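Local atomic coordinates of lectin (Pleurotus ostreatus, PDB entry 6T1D), a protein that binds galactose-containing sugars such as melibiose through calcium ions held in two carbohydrate-binding sites of a tandem beta-sandwich fold. Residues 24-29 with 265-270; 240-245 with 258-263; 59-64 with 112-117; 201-206 with 340-345. All coordinates share one frame; numbering follows the deposited sequence.

Overall arrangement
Contacts 2 and 4 lie wholly in the second half of the chain, contact 3 in the first, and contact 1 joins an N-terminal strand to the second half. Contact 3, the most regular, is a buried contact between two long strands, on the opposite side of the chain's centre from contacts 2 and 4; contacts 1, 2 and 4 are only partly buried. Contact 1, a short antiparallel pairing, touches contact 2 through the hydroxyls of Tyr266 and Tyr245. Contacts 2 and 4, with centres 13 Å apart, share a sheet: carboxylates, calcium and sugar dominate 240-245 with 258-263, whereas backbone bonds and an indole dominate 201-206 with 340-345, where Trp203 packs near Asp242 and Tyr260.

Contact 1. Residues 24-29 with 265-270. Unlike the reference sequence in segment 24-29: Arg26 (reference Ser).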
loop_
_atom_site.group_PDB
_atom_site.type_symbol
_atom_site.label_atom_id
_atom_site.label_comp_id
_atom_site.label_asym_id
_atom_site.label_seq_id
_atom_site.Cartn_x
_atom_site.Cartn_y
_atom_site.Cartn_z
ATOM N N THR A 24 3.064 -9.230 20.965
ATOM C CA THR A 24 1.760 -8.626 20.717
ATOM C C THR A 24 1.738 -7.205 21.272
ATOM O O THR A 24 2.652 -6.820 22.017
ATOM C CB THR A 24 0.672 -9.485 21.354
ATOM O OG1 THR A 24 0.963 -9.641 22.748
ATOM C CG2 THR A 24 0.628 -10.854 20.700
ATOM N N PRO A 25 0.757 -6.381 20.902
ATOM C CA PRO A 25 0.699 -5.027 21.459
ATOM C C PRO A 25 0.674 -5.046 22.978
ATOM O O PRO A 25 0.093 -5.939 23.594
ATOM C CB PRO A 25 -0.597 -4.467 20.876
ATOM C CG PRO A 25 -0.707 -5.140 19.578
ATOM C CD PRO A 25 -0.204 -6.547 19.802
ATOM N N ARG A 26 1.346 -4.064 23.577
ATOM C CA ARG A 26 1.505 -4.017 25.025
ATOM C C ARG A 26 1.744 -2.581 25.469
ATOM O O ARG A 26 1.924 -1.671 24.656
ATOM C CB ARG A 26 2.634 -4.932 25.497
ATOM C CG ARG A 26 3.933 -4.671 24.807
ATOM C CD ARG A 26 5.050 -5.495 25.406
ATOM N NE ARG A 26 5.969 -5.957 24.371
ATOM C CZ ARG A 26 7.046 -5.289 23.975
ATOM N NH1 ARG A 26 7.336 -4.104 24.519
ATOM N NH2 ARG A 26 7.817 -5.804 23.023
ATOM N N GLN A 27 1.741 -2.398 26.784
ATOM C CA GLN A 27 2.047 -1.103 27.366
ATOM C C GLN A 27 3.495 -0.716 27.087
ATOM O O GLN A 27 4.403 -1.550 27.152
ATOM C CB GLN A 27 1.764 -1.159 28.864
ATOM C CG GLN A 27 2.166 0.035 29.670
ATOM C CD GLN A 27 1.572 -0.009 31.065
ATOM O OE1 GLN A 27 0.524 0.587 31.319
ATOM N NE2 GLN A 27 2.237 -0.719 31.979
ATOM N N PHE A 28 3.704 0.559 26.753
ATOM C CA PHE A 28 5.038 1.048 26.428
ATOM C C PHE A 28 5.976 0.908 27.617
ATOM O O PHE A 28 5.607 1.190 28.756
ATOM C CB PHE A 28 4.984 2.515 25.991
ATOM C CG PHE A 28 6.339 3.144 25.831
ATOM C CD1 PHE A 28 7.054 2.981 24.655
ATOM C CD2 PHE A 28 6.895 3.888 26.841
ATOM C CE1 PHE A 28 8.304 3.537 24.497
ATOM C CE2 PHE A 28 8.156 4.452 26.688
ATOM C CZ PHE A 28 8.855 4.267 25.507
ATOM N N GLN A 29 7.199 0.465 27.338
ATOM C CA GLN A 29 8.212 0.207 28.353
ATOM C C GLN A 29 9.393 1.148 28.147
ATOM O O GLN A 29 10.071 1.063 27.113
ATOM C CB GLN A 29 8.637 -1.255 28.246
ATOM C CG GLN A 29 9.722 -1.728 29.164
ATOM C CD GLN A 29 9.986 -3.205 28.951
ATOM O OE1 GLN A 29 9.211 -3.886 28.265
ATOM N NE2 GLN A 29 11.072 -3.710 29.531
ATOM N N ALA A 265 0.654 5.188 26.637
ATOM C CA ALA A 265 1.616 4.891 25.584
ATOM C C ALA A 265 1.745 3.384 25.400
ATOM O O ALA A 265 1.889 2.653 26.385
ATOM C CB ALA A 265 2.982 5.509 25.908
ATOM N N TYR A 266 1.707 2.925 24.137
ATOM C CA TYR A 266 1.828 1.516 23.773
ATOM C C TYR A 266 2.893 1.346 22.698
ATOM O O TYR A 266 3.078 2.222 21.850
ATOM C CB TYR A 266 0.507 0.951 23.213
ATOM C CG TYR A 266 -0.724 1.272 24.037
ATOM C CD1 TYR A 266 -1.353 2.502 23.941
ATOM C CD2 TYR A 266 -1.257 0.343 24.900
ATOM C CE1 TYR A 266 -2.481 2.792 24.699
ATOM C CE2 TYR A 266 -2.374 0.620 25.654
ATOM C CZ TYR A 266 -2.978 1.843 25.557
ATOM O OH TYR A 266 -4.092 2.104 26.321
ATOM N N THR A 267 3.556 0.188 22.699
ATOM C CA THR A 267 4.396 -0.222 21.581
ATOM C C THR A 267 3.700 -1.367 20.862
ATOM O O THR A 267 3.174 -2.285 21.499
ATOM C CB THR A 267 5.815 -0.668 22.005
ATOM O OG1 THR A 267 5.768 -1.365 23.253
ATOM C CG2 THR A 267 6.804 0.509 22.112
ATOM N N ILE A 268 3.677 -1.289 19.539
ATOM C CA ILE A 268 3.102 -2.329 18.695
ATOM C C ILE A 268 4.242 -2.966 17.909
ATOM O O ILE A 268 4.749 -2.363 16.951
ATOM C CB ILE A 268 2.007 -1.757 17.784
ATOM C CG1 ILE A 268 0.834 -1.262 18.626
ATOM C CG2 ILE A 268 1.571 -2.756 16.720
ATOM C CD1 ILE A 268 0.145 -0.103 18.011
ATOM N N PRO A 269 4.696 -4.158 18.302
ATOM C CA PRO A 269 5.895 -4.756 17.707
ATOM C C PRO A 269 5.634 -5.691 16.538
ATOM O O PRO A 269 6.592 -6.248 15.994
ATOM C CB PRO A 269 6.476 -5.533 18.892
ATOM C CG PRO A 269 5.257 -6.010 19.624
ATOM C CD PRO A 269 4.203 -4.944 19.449
ATOM N N ASN A 270 4.381 -5.867 16.131
ATOM C CA ASN A 270 4.049 -6.775 15.044
ATOM C C ASN A 270 3.316 -6.062 13.911
ATOM O O ASN A 270 2.296 -6.561 13.422
ATOM C CB ASN A 270 3.201 -7.930 15.569
ATOM C CG ASN A 270 1.983 -7.445 16.333
ATOM O OD1 ASN A 270 2.014 -6.366 16.921
ATOM N ND2 ASN A 270 0.905 -8.230 16.324
HETATM O O HOH W 1 7.884 -1.455 24.963
#
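Phe28 and Thr267 meet at a slant, the methyl CG2 of the threonine lying at the ring edge 3.6 Å from Phe28 CD1. CG of Phe28 stands anti to the backbone N (chi1 172°), which carries the ring away from the strand while CB stays against Ala265, 3.6 Å from that residue's CB. The hydroxyl of Thr267 serves a different neighbour: a water hydrogen-bonded to Thr267 OG1 at 2.7 Å accepts a bond from Gln29 N, bridging the segments just beyond the paired residues. The Arg26 side chain leans over Thr267 from the same face of the sheet, with NH1 3.4 Å from OG1 at an angle too poor for a hydrogen bond; this arginine departs from the reference sequence, which has serine. Backbone pairing sets these positions. Arg26 and Thr267 form an antiparallel hydrogen-bonded pair, and Phe28 N donates to Ala265 O at 2.8 Å, so that strand 26-27 becomes an outermost strand of the sheet containing 264-268 and 232-242. Beyond the pair, Pro25 crosses Asn270 at about a right angle, its CD 3.6 Å from Asn270 OD1, an oxygen buried here without a polar partner in the model. Pro269 turns its CD toward Thr24 O, 3.5 Å away. The hydroxyls of Tyr266 and Tyr245 hydrogen-bond to each other, while Tyr266 CB lies 3.3 Å from Arg26 O.

Contact 2. Residues 240-245 with 258-263. With CA (calcium ion), chain T; GLA (alpha-D-galactopyranose), chain H; GLC (alpha-D-glucopyranose), chain B.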
loop_
_atom_site.group_PDB
_atom_site.type_symbol
_atom_site.label_atom_id
_atom_site.label_comp_id
_atom_site.label_asym_id
_atom_site.label_seq_id
_atom_site.Cartn_x
_atom_site.Cartn_y
_atom_site.Cartn_z
ATOM N N ALA A 240 -4.733 9.787 24.279
ATOM C CA ALA A 240 -5.617 10.147 25.373
ATOM C C ALA A 240 -6.944 10.546 24.755
ATOM O O ALA A 240 -7.004 10.932 23.582
ATOM C CB ALA A 240 -5.046 11.288 26.217
ATOM N N ALA A 241 -8.011 10.450 25.547
ATOM C CA ALA A 241 -9.324 10.817 25.037
ATOM C C ALA A 241 -10.237 11.254 26.177
ATOM O O ALA A 241 -10.123 10.781 27.311
ATOM C CB ALA A 241 -9.965 9.681 24.237
ATOM N N ASP A 242 -11.134 12.181 25.848
ATOM C CA ASP A 242 -12.265 12.612 26.664
ATOM C C ASP A 242 -13.523 12.073 25.993
ATOM O O ASP A 242 -13.964 12.618 24.975
ATOM C CB ASP A 242 -12.269 14.140 26.737
ATOM C CG ASP A 242 -13.492 14.725 27.439
ATOM O OD1 ASP A 242 -14.448 14.000 27.797
ATOM O OD2 ASP A 242 -13.486 15.964 27.619
ATOM N N ASP A 243 -14.130 11.042 26.587
ATOM C CA ASP A 243 -13.800 10.593 27.937
ATOM C C ASP A 243 -13.026 9.293 28.038
ATOM O O ASP A 243 -12.344 9.064 29.033
ATOM C CB ASP A 243 -15.082 10.469 28.752
ATOM C CG ASP A 243 -15.542 11.785 29.275
ATOM O OD1 ASP A 243 -14.856 12.296 30.182
ATOM O OD2 ASP A 243 -16.545 12.335 28.756
ATOM N N ARG A 244 -13.126 8.425 27.038
ATOM C CA ARG A 244 -12.374 7.174 27.104
ATOM C C ARG A 244 -12.196 6.645 25.682
ATOM O O ARG A 244 -12.777 7.167 24.727
ATOM C CB ARG A 244 -13.088 6.173 28.028
ATOM C CG ARG A 244 -14.463 5.714 27.509
ATOM C CD ARG A 244 -15.151 4.726 28.465
ATOM N NE ARG A 244 -15.593 5.467 29.647
ATOM C CZ ARG A 244 -15.079 5.356 30.869
ATOM N NH1 ARG A 244 -15.566 6.108 31.857
ATOM N NH2 ARG A 244 -14.095 4.494 31.109
ATOM N N TYR A 245 -11.340 5.638 25.537
ATOM C CA TYR A 245 -11.048 5.134 24.203
ATOM C C TYR A 245 -10.643 3.675 24.277
ATOM O O TYR A 245 -10.181 3.195 25.312
ATOM C CB TYR A 245 -9.920 5.926 23.552
ATOM C CG TYR A 245 -8.561 5.573 24.128
ATOM C CD1 TYR A 245 -8.110 6.173 25.290
ATOM C CD2 TYR A 245 -7.732 4.641 23.511
ATOM C CE1 TYR A 245 -6.875 5.865 25.826
ATOM C CE2 TYR A 245 -6.501 4.328 24.043
ATOM C CZ TYR A 245 -6.077 4.944 25.203
ATOM O OH TYR A 245 -4.850 4.640 25.752
ATOM N N SER A 258 -9.079 5.981 29.993
ATOM C CA SER A 258 -10.231 6.784 30.385
ATOM C C SER A 258 -9.793 8.031 31.146
ATOM O O SER A 258 -10.436 8.442 32.115
ATOM C CB SER A 258 -11.199 5.964 31.233
ATOM O OG SER A 258 -10.496 5.397 32.323
ATOM N N SER A 259 -8.745 8.689 30.667
ATOM C CA SER A 259 -8.283 9.941 31.238
ATOM C C SER A 259 -7.945 10.865 30.093
ATOM O O SER A 259 -7.327 10.439 29.114
ATOM C CB SER A 259 -7.040 9.782 32.112
ATOM O OG SER A 259 -6.585 11.058 32.566
ATOM N N TYR A 260 -8.356 12.122 30.219
ATOM C CA TYR A 260 -7.927 13.166 29.306
ATOM C C TYR A 260 -6.890 14.077 29.934
ATOM O O TYR A 260 -6.581 15.129 29.367
ATOM C CB TYR A 260 -9.121 13.983 28.839
ATOM C CG TYR A 260 -10.013 14.480 29.954
ATOM C CD1 TYR A 260 -9.696 15.642 30.658
ATOM C CD2 TYR A 260 -11.192 13.816 30.276
ATOM C CE1 TYR A 260 -10.524 16.119 31.664
ATOM C CE2 TYR A 260 -12.035 14.289 31.278
ATOM C CZ TYR A 260 -11.696 15.437 31.968
ATOM O OH TYR A 260 -12.524 15.887 32.971
ATOM N N THR A 261 -6.374 13.704 31.113
ATOM C CA THR A 261 -5.306 14.416 31.787
ATOM C C THR A 261 -4.063 13.567 31.960
ATOM O O THR A 261 -2.998 14.117 32.257
ATOM C CB THR A 261 -5.761 14.885 33.178
ATOM O OG1 THR A 261 -6.204 13.753 33.928
ATOM C CG2 THR A 261 -6.929 15.837 33.057
ATOM N N VAL A 262 -4.159 12.252 31.774
ATOM C CA VAL A 262 -3.025 11.342 31.872
ATOM C C VAL A 262 -3.036 10.490 30.614
ATOM O O VAL A 262 -3.946 9.672 30.431
ATOM C CB VAL A 262 -3.103 10.461 33.130
ATOM C CG1 VAL A 262 -2.016 9.400 33.132
ATOM C CG2 VAL A 262 -3.002 11.306 34.365
ATOM N N ALA A 263 -2.012 10.642 29.768
ATOM C CA ALA A 263 -1.964 9.937 28.492
ATOM C C ALA A 263 -1.327 8.561 28.627
ATOM O O ALA A 263 -0.502 8.316 29.511
ATOM C CB ALA A 263 -1.188 10.745 27.459
HETATM CA CA CA T . -16.575 14.602 27.834
HETATM C C1 GLA H . -16.755 17.534 32.121
HETATM C C2 GLA H . -17.266 16.343 31.309
HETATM C C3 GLA H . -16.164 15.499 30.812
HETATM C C4 GLA H . -15.148 16.281 30.083
HETATM C C5 GLA H . -14.651 17.486 30.898
HETATM C C6 GLA H . -13.746 18.334 30.017
HETATM O O2 GLA H . -18.128 15.543 32.145
HETATM O O3 GLA H . -16.727 14.457 29.895
HETATM O O4 GLA H . -15.715 16.752 28.845
HETATM O O5 GLA H . -15.752 18.319 31.376
HETATM O O6 GLA H . -13.298 19.461 30.744
HETATM C C1 GLC B . -13.623 17.749 37.300
HETATM C C2 GLC B . -14.746 18.169 38.219
HETATM C C3 GLC B . -16.073 17.637 37.766
HETATM C C4 GLC B . -16.356 17.976 36.341
HETATM C C5 GLC B . -15.228 17.554 35.421
HETATM C C6 GLC B . -15.506 18.061 34.063
HETATM O O1 GLC B . -13.426 16.378 37.418
HETATM O O2 GLC B . -14.473 17.667 39.553
HETATM O O3 GLC B . -17.109 18.212 38.595
HETATM O O4 GLC B . -17.574 17.297 35.928
HETATM O O5 GLC B . -13.910 18.081 35.869
HETATM O O6 GLC B . -16.168 17.058 33.305
#
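The phenol ring of Tyr260 has Asp242 OD2 over one face, 4.1 Å above the plane and displaced toward the rim, while Asp243 OD1 and Ala241 O approach its edge. Asp243 OD1 comes to 3.6 Å from Tyr260 CE2, and the CB of Asp242 packs against CD2. Farther out, Tyr260 OH reaches C5 of the galactose at 3.4 Å, and the ring of Trp347 meets the tyrosine at a steep angle. The carboxylates of Asp242 and Asp243, residues linked by a cis peptide bond, converge on the calcium ion: Asp242 OD1 binds it at 2.2 Å and Asp243 OD2 at 2.5 Å. Galactose O3 and O4 also bind the metal, and Asn284, Gly286 and Pro288 complete the site, the calcium-bridged sugar recognition of this lectin. Gly285 N and Trp347 NE1 act as a second shell, donating to Asp243 OD2 and Asp242 OD2 respectively. Asp243 and Arg244 form a classic beta bulge opposite Thr283. In the adjoining loop Ser259 OG accepts from Thr261 N and Val262 N, an ST turn and motif that shape the backbone just after Tyr260. Ser258 CB lies 3.3 Å from Arg244 NH2, and Ser258 CA makes a CA-H...O contact with Asp243 O.

Contact 3. Residues 59-64 with 112-117; sequences RKNITA and WNLFAI
Strands 59-63 and 112-117, neighbours in one antiparallel sheet, approach to 4.7 Å between axes, with the hydrogen-bonded pairs Lys60-Phe115 and Ile62-Asn113 each closed by two backbone bonds. Arg59, Asn61, Thr63, Trp112 and Leu114 share one face. There Leu114 lays CD1 over the centre of the Arg59 guanidinium, 3.8 Å above its plane. With CG anti to the backbone N (chi1 164°) and chi2 at 80°, CD1 also comes to 3.4 Å from Asn61 OD1. Bent at its third torsion (chi3 56°), the arginine chain turns its charged end to Asp170, a salt bridge, and to the carbonyls of Phe163 and Leu165. Thr63 and Trp112 lie side by side and point the same way, OG1 3.4 Å from the indole CD1. On the other face Ile62 CD1 approaches Phe115 CE2 obliquely at 3.4 Å, and Phe115 reaches Ile134 of strand 129-138 in the other sheet, a beta-sandwich packing. Asn113 is buried there too, but its OD1 accepts from Gln109 N and Asn88 ND2. The face of Ile62 and Phe115 thus packs largely by apolar contact, while on the other a leucine methyl covers a guanidinium whose charge is probably offset by Asp170.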
loop_
_atom_site.group_PDB
_atom_site.type_symbol
_atom_site.label_atom_id
_atom_site.label_comp_id
_atom_site.label_asym_id
_atom_site.label_seq_id
_atom_site.Cartn_x
_atom_site.Cartn_y
_atom_site.Cartn_z
ATOM N N ARG A 59 31.541 3.389 19.316
ATOM C CA ARG A 59 30.847 2.298 18.649
ATOM C C ARG A 59 30.439 1.237 19.661
ATOM O O ARG A 59 31.114 1.036 20.671
ATOM C CB ARG A 59 31.721 1.644 17.532
ATOM C CG ARG A 59 31.869 2.497 16.274
ATOM C CD ARG A 59 32.953 2.018 15.292
ATOM N NE ARG A 59 32.816 0.634 14.832
ATOM C CZ ARG A 59 32.411 0.266 13.613
ATOM N NH1 ARG A 59 32.078 1.164 12.697
ATOM N NH2 ARG A 59 32.346 -1.020 13.303
ATOM N N LYS A 60 29.382 0.494 19.325
ATOM C CA LYS A 60 28.867 -0.577 20.172
ATOM C C LYS A 60 28.183 -1.595 19.273
ATOM O O LYS A 60 27.282 -1.247 18.502
ATOM C CB LYS A 60 27.880 -0.035 21.206
ATOM C CG LYS A 60 27.038 -1.083 21.928
ATOM C CD LYS A 60 27.902 -1.871 22.910
ATOM C CE LYS A 60 27.082 -2.853 23.734
ATOM N NZ LYS A 60 27.942 -3.559 24.738
ATOM N N ASN A 61 28.611 -2.847 19.377
ATOM C CA ASN A 61 28.053 -3.943 18.606
ATOM C C ASN A 61 27.133 -4.750 19.497
ATOM O O ASN A 61 27.395 -4.903 20.693
ATOM C CB ASN A 61 29.163 -4.834 18.059
ATOM C CG ASN A 61 29.963 -4.156 16.975
ATOM O OD1 ASN A 61 29.402 -3.691 15.976
ATOM N ND2 ASN A 61 31.278 -4.050 17.179
ATOM N N ILE A 62 26.061 -5.274 18.916
ATOM C CA ILE A 62 25.093 -6.059 19.672
ATOM C C ILE A 62 24.695 -7.278 18.854
ATOM O O ILE A 62 24.539 -7.200 17.630
ATOM C CB ILE A 62 23.875 -5.201 20.084
ATOM C CG1 ILE A 62 24.172 -4.517 21.424
ATOM C CG2 ILE A 62 22.595 -6.030 20.160
ATOM C CD1 ILE A 62 23.314 -3.348 21.695
ATOM N N THR A 63 24.567 -8.414 19.536
ATOM C CA THR A 63 24.239 -9.687 18.915
ATOM C C THR A 63 23.031 -10.287 19.617
ATOM O O THR A 63 22.968 -10.302 20.852
ATOM C CB THR A 63 25.416 -10.651 18.990
ATOM O OG1 THR A 63 26.560 -10.049 18.366
ATOM C CG2 THR A 63 25.062 -11.941 18.261
ATOM N N ALA A 64 22.069 -10.762 18.835
ATOM C CA ALA A 64 20.878 -11.349 19.424
ATOM C C ALA A 64 21.234 -12.644 20.151
ATOM O O ALA A 64 22.055 -13.431 19.663
ATOM C CB ALA A 64 19.831 -11.629 18.357
ATOM N N TRP A 112 22.704 -8.948 14.152
ATOM C CA TRP A 112 23.795 -8.033 14.446
ATOM C C TRP A 112 23.329 -6.584 14.271
ATOM O O TRP A 112 22.578 -6.265 13.344
ATOM C CB TRP A 112 24.990 -8.368 13.544
ATOM C CG TRP A 112 25.555 -9.739 13.880
ATOM C CD1 TRP A 112 26.365 -10.054 14.937
ATOM C CD2 TRP A 112 25.303 -10.980 13.193
ATOM N NE1 TRP A 112 26.652 -11.402 14.936
ATOM C CE2 TRP A 112 26.012 -11.994 13.881
ATOM C CE3 TRP A 112 24.564 -11.329 12.055
ATOM C CZ2 TRP A 112 26.000 -13.330 13.474
ATOM C CZ3 TRP A 112 24.548 -12.661 11.653
ATOM C CH2 TRP A 112 25.266 -13.643 12.363
ATOM N N ASN A 113 23.739 -5.709 15.190
ATOM C CA ASN A 113 23.412 -4.289 15.094
ATOM C C ASN A 113 24.556 -3.448 15.643
ATOM O O ASN A 113 25.209 -3.829 16.617
ATOM C CB ASN A 113 22.118 -3.961 15.832
ATOM C CG ASN A 113 20.915 -4.560 15.157
ATOM O OD1 ASN A 113 20.445 -4.057 14.125
ATOM N ND2 ASN A 113 20.427 -5.665 15.708
ATOM N N LEU A 114 24.789 -2.304 15.005
ATOM C CA LEU A 114 25.893 -1.412 15.335
ATOM C C LEU A 114 25.364 -0.036 15.699
ATOM O O LEU A 114 24.702 0.612 14.882
ATOM C CB LEU A 114 26.855 -1.279 14.159
ATOM C CG LEU A 114 27.793 -0.083 14.314
ATOM C CD1 LEU A 114 28.951 -0.395 15.260
ATOM C CD2 LEU A 114 28.294 0.343 12.971
ATOM N N PHE A 115 25.671 0.419 16.907
ATOM C CA PHE A 115 25.387 1.784 17.320
ATOM C C PHE A 115 26.664 2.609 17.256
ATOM O O PHE A 115 27.745 2.114 17.592
ATOM C CB PHE A 115 24.786 1.797 18.728
ATOM C CG PHE A 115 23.540 0.963 18.838
ATOM C CD1 PHE A 115 22.315 1.482 18.456
ATOM C CD2 PHE A 115 23.601 -0.354 19.265
ATOM C CE1 PHE A 115 21.175 0.706 18.513
ATOM C CE2 PHE A 115 22.461 -1.133 19.323
ATOM C CZ PHE A 115 21.251 -0.604 18.946
ATOM N N ALA A 116 26.549 3.847 16.768
ATOM C CA ALA A 116 27.701 4.741 16.660
ATOM C C ALA A 116 27.294 6.173 16.978
ATOM O O ALA A 116 26.284 6.662 16.463
ATOM C CB ALA A 116 28.339 4.678 15.264
ATOM N N ILE A 117 28.082 6.837 17.824
ATOM C CA ILE A 117 27.828 8.201 18.276
ATOM C C ILE A 117 29.097 9.007 18.054
ATOM O O ILE A 117 30.183 8.572 18.450
ATOM C CB ILE A 117 27.439 8.248 19.767
ATOM C CG1 ILE A 117 26.269 7.328 20.067
ATOM C CG2 ILE A 117 27.114 9.666 20.208
ATOM C CD1 ILE A 117 25.897 7.345 21.522
#

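Contact 4. Residues 201-206 with 340-345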
loop_
_atom_site.group_PDB
_atom_site.type_symbol
_atom_site.label_atom_id
_atom_site.label_comp_id
_atom_site.label_asym_id
_atom_site.label_seq_id
_atom_site.Cartn_x
_atom_site.Cartn_y
_atom_site.Cartn_z
ATOM N N SER A 201 -0.115 17.615 17.652
ATOM C CA SER A 201 -1.272 16.766 17.421
ATOM C C SER A 201 -2.543 17.541 17.732
ATOM O O SER A 201 -2.516 18.599 18.356
ATOM C CB SER A 201 -1.189 15.497 18.261
ATOM O OG SER A 201 0.022 14.808 17.998
ATOM N N ASN A 202 -3.672 17.012 17.284
ATOM C CA ASN A 202 -4.931 17.726 17.424
ATOM C C ASN A 202 -5.959 16.868 18.133
ATOM O O ASN A 202 -6.017 15.655 17.927
ATOM C CB ASN A 202 -5.491 18.159 16.058
ATOM C CG ASN A 202 -4.503 18.981 15.254
ATOM O OD1 ASN A 202 -4.307 20.168 15.524
ATOM N ND2 ASN A 202 -3.896 18.366 14.251
ATOM N N TRP A 203 -6.768 17.502 18.963
ATOM C CA TRP A 203 -7.977 16.859 19.446
ATOM C C TRP A 203 -8.966 16.762 18.296
ATOM O O TRP A 203 -9.308 17.782 17.688
ATOM C CB TRP A 203 -8.580 17.664 20.591
ATOM C CG TRP A 203 -7.695 17.814 21.770
ATOM C CD1 TRP A 203 -6.784 18.807 21.993
ATOM C CD2 TRP A 203 -7.625 16.944 22.898
ATOM N NE1 TRP A 203 -6.155 18.611 23.199
ATOM C CE2 TRP A 203 -6.655 17.472 23.773
ATOM C CE3 TRP A 203 -8.293 15.771 23.258
ATOM C CZ2 TRP A 203 -6.333 16.862 24.977
ATOM C CZ3 TRP A 203 -7.974 15.171 24.451
ATOM C CH2 TRP A 203 -7.001 15.715 25.300
ATOM N N ILE A 204 -9.429 15.556 17.987
ATOM C CA ILE A 204 -10.388 15.381 16.902
ATOM C C ILE A 204 -11.648 14.728 17.442
ATOM O O ILE A 204 -11.653 14.127 18.518
ATOM C CB ILE A 204 -9.825 14.541 15.748
ATOM C CG1 ILE A 204 -9.534 13.127 16.244
ATOM C CG2 ILE A 204 -8.588 15.200 15.147
ATOM C CD1 ILE A 204 -9.323 12.148 15.159
ATOM N N TRP A 205 -12.718 14.821 16.657
ATOM C CA TRP A 205 -13.978 14.147 16.965
ATOM C C TRP A 205 -14.817 14.103 15.697
ATOM O O TRP A 205 -14.385 14.553 14.630
ATOM C CB TRP A 205 -14.733 14.849 18.087
ATOM C CG TRP A 205 -15.683 13.962 18.787
ATOM C CD1 TRP A 205 -17.043 13.936 18.651
ATOM C CD2 TRP A 205 -15.354 12.968 19.759
ATOM N NE1 TRP A 205 -17.582 12.979 19.488
ATOM C CE2 TRP A 205 -16.562 12.369 20.172
ATOM C CE3 TRP A 205 -14.157 12.524 20.317
ATOM C CZ2 TRP A 205 -16.603 11.346 21.117
ATOM C CZ3 TRP A 205 -14.197 11.508 21.251
ATOM C CH2 TRP A 205 -15.415 10.929 21.641
ATOM N N THR A 206 -16.010 13.520 15.809
ATOM C CA THR A 206 -16.978 13.612 14.723
ATOM C C THR A 206 -17.554 15.033 14.663
ATOM O O THR A 206 -17.380 15.844 15.581
ATOM C CB THR A 206 -18.078 12.566 14.899
ATOM O OG1 THR A 206 -18.463 12.498 16.279
ATOM C CG2 THR A 206 -17.590 11.189 14.464
ATOM N N GLY A 340 -9.224 21.116 18.096
ATOM C CA GLY A 340 -8.195 22.085 18.397
ATOM C C GLY A 340 -6.839 21.425 18.487
ATOM O O GLY A 340 -6.748 20.241 18.839
ATOM N N ALA A 341 -5.785 22.167 18.135
ATOM C CA ALA A 341 -4.422 21.697 18.330
ATOM C C ALA A 341 -4.159 21.482 19.812
ATOM O O ALA A 341 -4.833 22.058 20.671
ATOM C CB ALA A 341 -3.425 22.706 17.773
ATOM N N PHE A 342 -3.165 20.648 20.122
ATOM C CA PHE A 342 -2.850 20.419 21.529
ATOM C C PHE A 342 -2.564 21.753 22.190
ATOM O O PHE A 342 -1.837 22.579 21.640
ATOM C CB PHE A 342 -1.667 19.465 21.690
ATOM C CG PHE A 342 -1.258 19.256 23.111
ATOM C CD1 PHE A 342 -2.116 18.640 24.011
ATOM C CD2 PHE A 342 -0.000 19.637 23.545
ATOM C CE1 PHE A 342 -1.739 18.451 25.345
ATOM C CE2 PHE A 342 0.387 19.445 24.871
ATOM C CZ PHE A 342 -0.486 18.850 25.771
ATOM N N GLY A 343 -3.152 21.966 23.366
ATOM C CA GLY A 343 -3.117 23.244 24.047
ATOM C C GLY A 343 -4.448 23.968 24.068
ATOM O O GLY A 343 -4.643 24.866 24.899
ATOM N N VAL A 344 -5.384 23.566 23.216
ATOM C CA VAL A 344 -6.693 24.185 23.196
ATOM C C VAL A 344 -7.425 23.911 24.504
ATOM O O VAL A 344 -7.135 22.955 25.231
ATOM C CB VAL A 344 -7.486 23.654 21.990
ATOM C CG1 VAL A 344 -7.937 22.231 22.247
ATOM C CG2 VAL A 344 -8.682 24.511 21.713
ATOM N N ALA A 345 -8.359 24.793 24.827
ATOM C CA ALA A 345 -9.228 24.597 25.975
ATOM C C ALA A 345 -10.323 23.577 25.649
ATOM O O ALA A 345 -10.660 23.363 24.479
ATOM C CB ALA A 345 -9.842 25.931 26.383
HETATM O O HOH W 2 -5.356 21.136 24.924
#
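Trp203 leads this contact with Gly340, Phe342 and Val344. Its CB lies 3.6 Å from Gly340 O, the carbonyl that also receives Trp203 N in a 2.7 Å hydrogen bond. From there CG is set anti to the carbonyl carbon (chi1 -60°), and the indole turns its CD1/NE1 edge to 340-345, with Gly340 O at that edge. The next atom, CD1, meets CG1 of Val344 at 3.6 Å, the two side chains crossing at a slant. At NE1 the ring approaches Phe342, whose own ring edge is turned to it, and this N-H donates to a water that accepts from Gly343 N and donates to Val344 O. That water links the indole to the type II turn from Ala341 to Val344, itself closed by Val344 N bonding to Ala341 O. At the far end of the indole, Trp203 CH2 lies 4.1 Å from Tyr260 O. The pairing is extended by Phe342 N, which donates to Ser201 O at 2.8 Å, and by a weak bond from Gly340 N to Trp203 O. On the reverse face Asn202 OD1 rests 3.2 Å from Ala341 CA. No helix lies nearby, since the chain has none: strand 202-205 is an outermost strand of its sheet, next to 334-341. The indole packs against Ile292 of strand 290-299 and the loop residue Met351, and stacks with Trp347, whose NE1 bonds the calcium ligand Asp242.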